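Local coordinates for potential RNA-dependent RNA polymerase (PDB 5I62), which catalyses RNA-templated RNA synthesis from ribonucleoside triphosphates, probably in both transcription and genome replication of a small double-stranded RNA virus, at residues V256-N270 with Y377-V391. Residues are numbered along the deposited sequence; the frame is centred on the assembly and turned at random.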
loop_
_atom_site.group_PDB
_atom_site.type_symbol
_atom_site.label_atom_id
_atom_site.label_comp_id
_atom_site.label_asym_id
_atom_site.label_seq_id
_atom_site.Cartn_x
_atom_site.Cartn_y
_atom_site.Cartn_z
ATOM N N VAL A 256 -16.908 6.573 20.741
ATOM C CA VAL A 256 -16.932 6.412 19.302
ATOM C C VAL A 256 -15.733 5.568 18.895
ATOM O O VAL A 256 -14.770 5.392 19.648
ATOM C CB VAL A 256 -16.915 7.764 18.557
ATOM C CG1 VAL A 256 -18.176 8.573 18.871
ATOM C CG2 VAL A 256 -15.661 8.543 18.916
ATOM N N VAL A 257 -15.798 5.043 17.683
ATOM C CA VAL A 257 -14.625 4.541 16.976
ATOM C C VAL A 257 -14.167 5.645 16.041
ATOM O O VAL A 257 -14.999 6.303 15.410
ATOM C CB VAL A 257 -14.965 3.255 16.206
ATOM C CG1 VAL A 257 -13.783 2.788 15.372
ATOM C CG2 VAL A 257 -15.408 2.188 17.178
ATOM N N VAL A 258 -12.861 5.880 15.974
ATOM C CA VAL A 258 -12.296 6.898 15.099
ATOM C C VAL A 258 -11.526 6.215 13.979
ATOM O O VAL A 258 -10.630 5.402 14.236
ATOM C CB VAL A 258 -11.385 7.872 15.864
ATOM C CG1 VAL A 258 -10.748 8.869 14.888
ATOM C CG2 VAL A 258 -12.158 8.594 16.954
ATOM N N CYS A 259 -11.863 6.548 12.742
ATOM C CA CYS A 259 -11.132 6.085 11.565
ATOM C C CYS A 259 -10.296 7.256 11.071
ATOM O O CYS A 259 -10.846 8.266 10.614
ATOM C CB CYS A 259 -12.081 5.600 10.480
ATOM S SG CYS A 259 -13.311 4.426 11.069
ATOM N N THR A 260 -8.981 7.126 11.166
ATOM C CA THR A 260 -8.102 8.251 10.928
ATOM C C THR A 260 -7.721 8.320 9.459
ATOM O O THR A 260 -7.874 7.363 8.700
ATOM C CB THR A 260 -6.850 8.153 11.802
ATOM O OG1 THR A 260 -6.299 6.842 11.688
ATOM C CG2 THR A 260 -7.206 8.415 13.269
ATOM N N ASP A 261 -7.178 9.465 9.067
ATOM C CA ASP A 261 -6.657 9.573 7.719
ATOM C C ASP A 261 -5.521 10.590 7.705
ATOM O O ASP A 261 -5.660 11.675 8.284
ATOM C CB ASP A 261 -7.778 9.995 6.781
ATOM C CG ASP A 261 -7.296 10.154 5.361
ATOM O OD1 ASP A 261 -7.410 9.246 4.549
ATOM O OD2 ASP A 261 -6.672 11.173 5.061
ATOM N N PHE A 262 -4.408 10.246 7.047
ATOM C CA PHE A 262 -3.239 11.107 6.889
ATOM C C PHE A 262 -3.172 11.666 5.467
ATOM O O PHE A 262 -3.508 10.984 4.493
ATOM C CB PHE A 262 -1.953 10.358 7.190
ATOM C CG PHE A 262 -1.767 10.041 8.624
ATOM C CD1 PHE A 262 -1.319 11.001 9.521
ATOM C CD2 PHE A 262 -2.012 8.766 9.076
ATOM C CE1 PHE A 262 -1.120 10.685 10.854
ATOM C CE2 PHE A 262 -1.821 8.436 10.383
ATOM C CZ PHE A 262 -1.375 9.394 11.292
ATOM N N SER A 263 -2.809 12.941 5.361
ATOM C CA SER A 263 -2.453 13.528 4.076
ATOM C C SER A 263 -0.955 13.343 3.886
ATOM O O SER A 263 -0.163 13.857 4.683
ATOM C CB SER A 263 -2.822 15.009 3.999
ATOM O OG SER A 263 -4.230 15.176 4.075
ATOM N N LYS A 264 -0.570 12.603 2.843
ATOM C CA LYS A 264 0.833 12.500 2.454
ATOM C C LYS A 264 1.689 11.966 3.608
ATOM O O LYS A 264 2.677 12.575 4.014
ATOM C CB LYS A 264 1.339 13.860 1.969
ATOM C CG LYS A 264 0.688 14.315 0.660
ATOM C CD LYS A 264 1.210 15.694 0.278
ATOM C CE LYS A 264 1.094 15.963 -1.203
ATOM N NZ LYS A 264 -0.261 15.669 -1.714
ATOM N N PHE A 265 1.259 10.836 4.170
ATOM C CA PHE A 265 1.925 10.270 5.336
ATOM C C PHE A 265 3.390 9.981 5.048
ATOM O O PHE A 265 4.268 10.368 5.823
ATOM C CB PHE A 265 1.207 8.994 5.770
ATOM C CG PHE A 265 1.673 8.440 7.093
ATOM C CD1 PHE A 265 1.840 9.258 8.193
ATOM C CD2 PHE A 265 1.941 7.092 7.231
ATOM C CE1 PHE A 265 2.261 8.731 9.417
ATOM C CE2 PHE A 265 2.347 6.565 8.447
ATOM C CZ PHE A 265 2.514 7.386 9.538
ATOM N N ASP A 266 3.666 9.279 3.940
ATOM C CA ASP A 266 5.042 8.954 3.576
ATOM C C ASP A 266 5.905 10.209 3.560
ATOM O O ASP A 266 7.023 10.224 4.094
ATOM C CB ASP A 266 5.091 8.285 2.192
ATOM C CG ASP A 266 4.388 6.930 2.152
ATOM O OD1 ASP A 266 3.879 6.465 3.189
ATOM O OD2 ASP A 266 4.346 6.325 1.058
ATOM N N GLN A 267 5.395 11.262 2.921
ATOM C CA GLN A 267 6.156 12.493 2.743
ATOM C C GLN A 267 6.486 13.148 4.080
ATOM O O GLN A 267 7.523 13.805 4.211
ATOM C CB GLN A 267 5.380 13.461 1.854
ATOM C CG GLN A 267 5.152 13.019 0.391
ATOM C CD GLN A 267 3.930 12.131 0.196
ATOM O OE1 GLN A 267 3.526 11.389 1.094
ATOM N NE2 GLN A 267 3.325 12.220 -0.987
ATOM N N HIS A 268 5.617 12.993 5.073
ATOM C CA HIS A 268 5.802 13.630 6.369
ATOM C C HIS A 268 6.520 12.738 7.367
ATOM O O HIS A 268 6.651 13.121 8.539
ATOM C CB HIS A 268 4.446 14.041 6.960
ATOM C CG HIS A 268 3.798 15.201 6.270
ATOM N ND1 HIS A 268 3.059 15.061 5.119
ATOM C CD2 HIS A 268 3.755 16.518 6.586
ATOM C CE1 HIS A 268 2.609 16.243 4.739
ATOM N NE2 HIS A 268 3.016 17.144 5.612
ATOM N N PHE A 269 6.956 11.547 6.954
ATOM C CA PHE A 269 7.565 10.598 7.892
ATOM C C PHE A 269 8.988 11.077 8.171
ATOM O O PHE A 269 9.969 10.621 7.583
ATOM C CB PHE A 269 7.513 9.178 7.331
ATOM C CG PHE A 269 7.550 8.110 8.381
ATOM C CD1 PHE A 269 6.404 7.770 9.095
ATOM C CD2 PHE A 269 8.727 7.452 8.664
ATOM C CE1 PHE A 269 6.441 6.784 10.074
ATOM C CE2 PHE A 269 8.778 6.470 9.655
ATOM C CZ PHE A 269 7.637 6.126 10.346
ATOM N N ASN A 270 9.087 11.997 9.127
ATOM C CA ASN A 270 10.239 12.871 9.328
ATOM C C ASN A 270 11.250 12.208 10.270
ATOM O O ASN A 270 11.032 11.108 10.762
ATOM C CB ASN A 270 9.727 14.211 9.845
ATOM C CG ASN A 270 8.922 14.052 11.133
ATOM O OD1 ASN A 270 9.323 13.331 12.045
ATOM N ND2 ASN A 270 7.780 14.720 11.196
ATOM N N TYR A 377 -1.600 13.330 17.121
ATOM C CA TYR A 377 -0.764 12.855 16.017
ATOM C C TYR A 377 -0.005 14.006 15.354
ATOM O O TYR A 377 1.196 13.899 15.083
ATOM C CB TYR A 377 -1.620 12.165 14.958
ATOM C CG TYR A 377 -2.245 10.824 15.268
ATOM C CD1 TYR A 377 -2.257 10.282 16.552
ATOM C CD2 TYR A 377 -2.851 10.105 14.250
ATOM C CE1 TYR A 377 -2.865 9.056 16.805
ATOM C CE2 TYR A 377 -3.441 8.885 14.482
ATOM C CZ TYR A 377 -3.449 8.360 15.758
ATOM O OH TYR A 377 -4.050 7.135 15.954
ATOM N N SER A 378 -0.712 15.102 15.045
ATOM C CA SER A 378 -0.182 16.136 14.156
ATOM C C SER A 378 1.010 16.868 14.760
ATOM O O SER A 378 1.861 17.380 14.023
ATOM C CB SER A 378 -1.276 17.133 13.796
ATOM O OG SER A 378 -2.276 16.502 13.019
ATOM N N ARG A 379 1.089 16.937 16.086
ATOM C CA ARG A 379 2.197 17.632 16.733
ATOM C C ARG A 379 3.551 17.025 16.385
ATOM O O ARG A 379 4.582 17.666 16.599
ATOM C CB ARG A 379 2.001 17.627 18.248
ATOM C CG ARG A 379 2.007 16.238 18.824
ATOM C CD ARG A 379 1.719 16.259 20.315
ATOM N NE ARG A 379 1.158 15.002 20.799
ATOM C CZ ARG A 379 0.958 14.731 22.088
ATOM N NH1 ARG A 379 1.297 15.635 23.002
ATOM N NH2 ARG A 379 0.417 13.567 22.468
ATOM N N HIS A 380 3.579 15.808 15.866
ATOM C CA HIS A 380 4.830 15.198 15.436
ATOM C C HIS A 380 5.190 15.564 13.997
ATOM O O HIS A 380 6.040 14.904 13.396
ATOM C CB HIS A 380 4.742 13.686 15.606
ATOM C CG HIS A 380 4.406 13.279 17.004
ATOM N ND1 HIS A 380 5.240 13.537 18.067
ATOM C CD2 HIS A 380 3.302 12.688 17.524
ATOM C CE1 HIS A 380 4.682 13.093 19.180
ATOM N NE2 HIS A 380 3.505 12.571 18.878
ATOM N N GLY A 381 4.586 16.615 13.454
ATOM C CA GLY A 381 4.869 17.020 12.091
ATOM C C GLY A 381 4.065 16.289 11.045
ATOM O O GLY A 381 4.467 16.274 9.879
ATOM N N LEU A 382 2.941 15.684 11.422
ATOM C CA LEU A 382 2.099 14.944 10.497
ATOM C C LEU A 382 0.893 15.783 10.097
ATOM O O LEU A 382 0.411 16.617 10.864
ATOM C CB LEU A 382 1.660 13.615 11.111
ATOM C CG LEU A 382 2.870 12.811 11.584
ATOM C CD1 LEU A 382 2.429 11.640 12.461
ATOM C CD2 LEU A 382 3.688 12.327 10.339
ATOM N N ASP A 383 0.410 15.554 8.887
ATOM C CA ASP A 383 -0.663 16.343 8.306
ATOM C C ASP A 383 -1.935 15.514 8.263
ATOM O O ASP A 383 -1.914 14.365 7.817
ATOM C CB ASP A 383 -0.286 16.821 6.905
ATOM C CG ASP A 383 -1.156 17.965 6.422
ATOM O OD1 ASP A 383 -1.560 18.808 7.254
ATOM O OD2 ASP A 383 -1.424 18.028 5.203
ATOM N N MET A 384 -3.029 16.098 8.748
ATOM C CA MET A 384 -4.341 15.475 8.787
ATOM C C MET A 384 -5.380 16.576 8.584
ATOM O O MET A 384 -5.235 17.681 9.100
ATOM C CB MET A 384 -4.606 14.746 10.115
ATOM C CG MET A 384 -3.510 13.778 10.582
ATOM S SD MET A 384 -3.817 13.101 12.235
ATOM C CE MET A 384 -5.113 11.906 11.927
ATOM N N ASN A 385 -6.409 16.263 7.823
ATOM C CA ASN A 385 -7.535 17.154 7.540
ATOM C C ASN A 385 -8.686 16.611 8.384
ATOM O O ASN A 385 -9.151 15.486 8.175
ATOM C CB ASN A 385 -7.779 17.156 6.021
ATOM C CG ASN A 385 -9.067 17.799 5.570
ATOM O OD1 ASN A 385 -9.817 18.384 6.338
ATOM N ND2 ASN A 385 -9.341 17.649 4.272
ATOM N N LEU A 386 -9.074 17.371 9.405
ATOM C CA LEU A 386 -10.120 16.912 10.314
ATOM C C LEU A 386 -11.345 16.419 9.549
ATOM O O LEU A 386 -12.033 15.486 9.985
ATOM C CB LEU A 386 -10.495 18.040 11.269
ATOM C CG LEU A 386 -11.529 17.651 12.330
ATOM C CD1 LEU A 386 -11.139 16.353 13.030
ATOM C CD2 LEU A 386 -11.720 18.765 13.336
ATOM N N GLU A 387 -11.602 17.012 8.380
ATOM C CA GLU A 387 -12.798 16.702 7.609
ATOM C C GLU A 387 -12.785 15.274 7.101
ATOM O O GLU A 387 -13.838 14.705 6.797
ATOM C CB GLU A 387 -12.916 17.668 6.434
ATOM C CG GLU A 387 -14.337 18.013 6.073
ATOM C CD GLU A 387 -14.939 19.061 6.995
ATOM O OE1 GLU A 387 -14.417 19.268 8.116
ATOM O OE2 GLU A 387 -15.945 19.685 6.596
ATOM N N LYS A 388 -11.615 14.683 6.983
ATOM C CA LYS A 388 -11.549 13.348 6.431
ATOM C C LYS A 388 -11.473 12.274 7.500
ATOM O O LYS A 388 -11.469 11.089 7.159
ATOM C CB LYS A 388 -10.355 13.254 5.496
ATOM C CG LYS A 388 -9.076 13.021 6.202
ATOM C CD LYS A 388 -8.001 13.380 5.311
ATOM C CE LYS A 388 -7.315 14.240 6.108
ATOM N NZ LYS A 388 -5.925 14.573 5.519
ATOM N N GLN A 389 -11.346 12.655 8.768
ATOM C CA GLN A 389 -11.500 11.678 9.824
ATOM C C GLN A 389 -12.960 11.243 9.838
ATOM O O GLN A 389 -13.849 11.984 9.409
ATOM C CB GLN A 389 -11.086 12.269 11.170
ATOM C CG GLN A 389 -9.804 13.116 11.134
ATOM C CD GLN A 389 -8.603 12.397 10.535
ATOM O OE1 GLN A 389 -8.211 11.323 10.997
ATOM N NE2 GLN A 389 -7.985 13.014 9.527
ATOM N N TYR A 390 -13.208 10.024 10.295
ATOM C CA TYR A 390 -14.567 9.513 10.380
ATOM C C TYR A 390 -14.804 8.929 11.767
ATOM O O TYR A 390 -13.927 8.273 12.332
ATOM C CB TYR A 390 -14.853 8.450 9.297
ATOM C CG TYR A 390 -16.250 7.869 9.413
ATOM C CD1 TYR A 390 -17.362 8.572 8.944
ATOM C CD2 TYR A 390 -16.463 6.639 10.020
ATOM C CE1 TYR A 390 -18.647 8.050 9.064
ATOM C CE2 TYR A 390 -17.735 6.105 10.139
ATOM C CZ TYR A 390 -18.825 6.809 9.659
ATOM O OH TYR A 390 -20.089 6.268 9.785
ATOM N N VAL A 391 -15.998 9.177 12.301
ATOM C CA VAL A 391 -16.347 8.863 13.681
ATOM C C VAL A 391 -17.740 8.243 13.707
ATOM O O VAL A 391 -18.652 8.724 13.033
ATOM C CB VAL A 391 -16.273 10.141 14.547
ATOM C CG1 VAL A 391 -16.923 9.940 15.839
ATOM C CG2 VAL A 391 -14.836 10.563 14.772
HETATM O O HOH W 1 -11.337 8.161 7.548
HETATM O O HOH W 2 -4.938 5.777 13.876
HETATM O O HOH W 3 0.718 13.240 7.176
HETATM O O HOH W 4 -4.382 18.308 4.872
HETATM O O HOH W 5 7.154 16.731 9.146
#
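Gln389 extends the strand pairing onto Asp261 with its side-chain amide. Up to this point the pairing is regular antiparallel: Cys259 and Tyr390 form a hydrogen-bonded pair, with Cys259 N 2.7 Å from Tyr390 O, and Val258 faces Val391 in the adjoining non-hydrogen-bonded pair. Just before Gln389, segment 377-391 leaves the 3-10 turn 386-388, and the glutamine side chain takes over. Its CB lies 4.0 Å from Cys259 O. From there CG is anti to the carbonyl carbon and the chain bends at chi2 (-54°), bringing CD across the Asp261 backbone. OE1 accepts from Asp261 N at 2.9 Å, the donor tilted from the carbonyl plane. NE2 gives one hydrogen to Asp261 O, at 3.0 Å and 175°, in the plane of both groups and on a lone pair. Its other hydrogen goes to Asn385 O, which Lys388 N reaches from the opposite face. Three bonds therefore fix the amide's rotation.

Beyond it, Phe262 CZ meets Tyr377 CD2 at 3.4 Å, the rings rim to rim with planes at 13°, so this is not a face stack. Met384 runs alongside Phe262, its sulfur oblique to the ring, while Leu382 CD1 approaches Phe262 CE1. Asp383 CB sits over one face of His268, 3.8 Å from the ring centroid, as a CH-pi contact; the ring's NE2 bonds to Lys101. At the far end Asn270 ND2 donates to His380 O at 2.8 Å, and water 5 links the same nitrogen to Gly381 O.

Strand 257-261 is bordered on its other side by strand 360-363, and Phe265 and Tyr377 pack on helix 327-345. Asp261 and Asp266 have the spacing of the motif A aspartates. This antiparallel sheet with its packed helix is characteristic of the palm of viral RNA-dependent RNA polymerases.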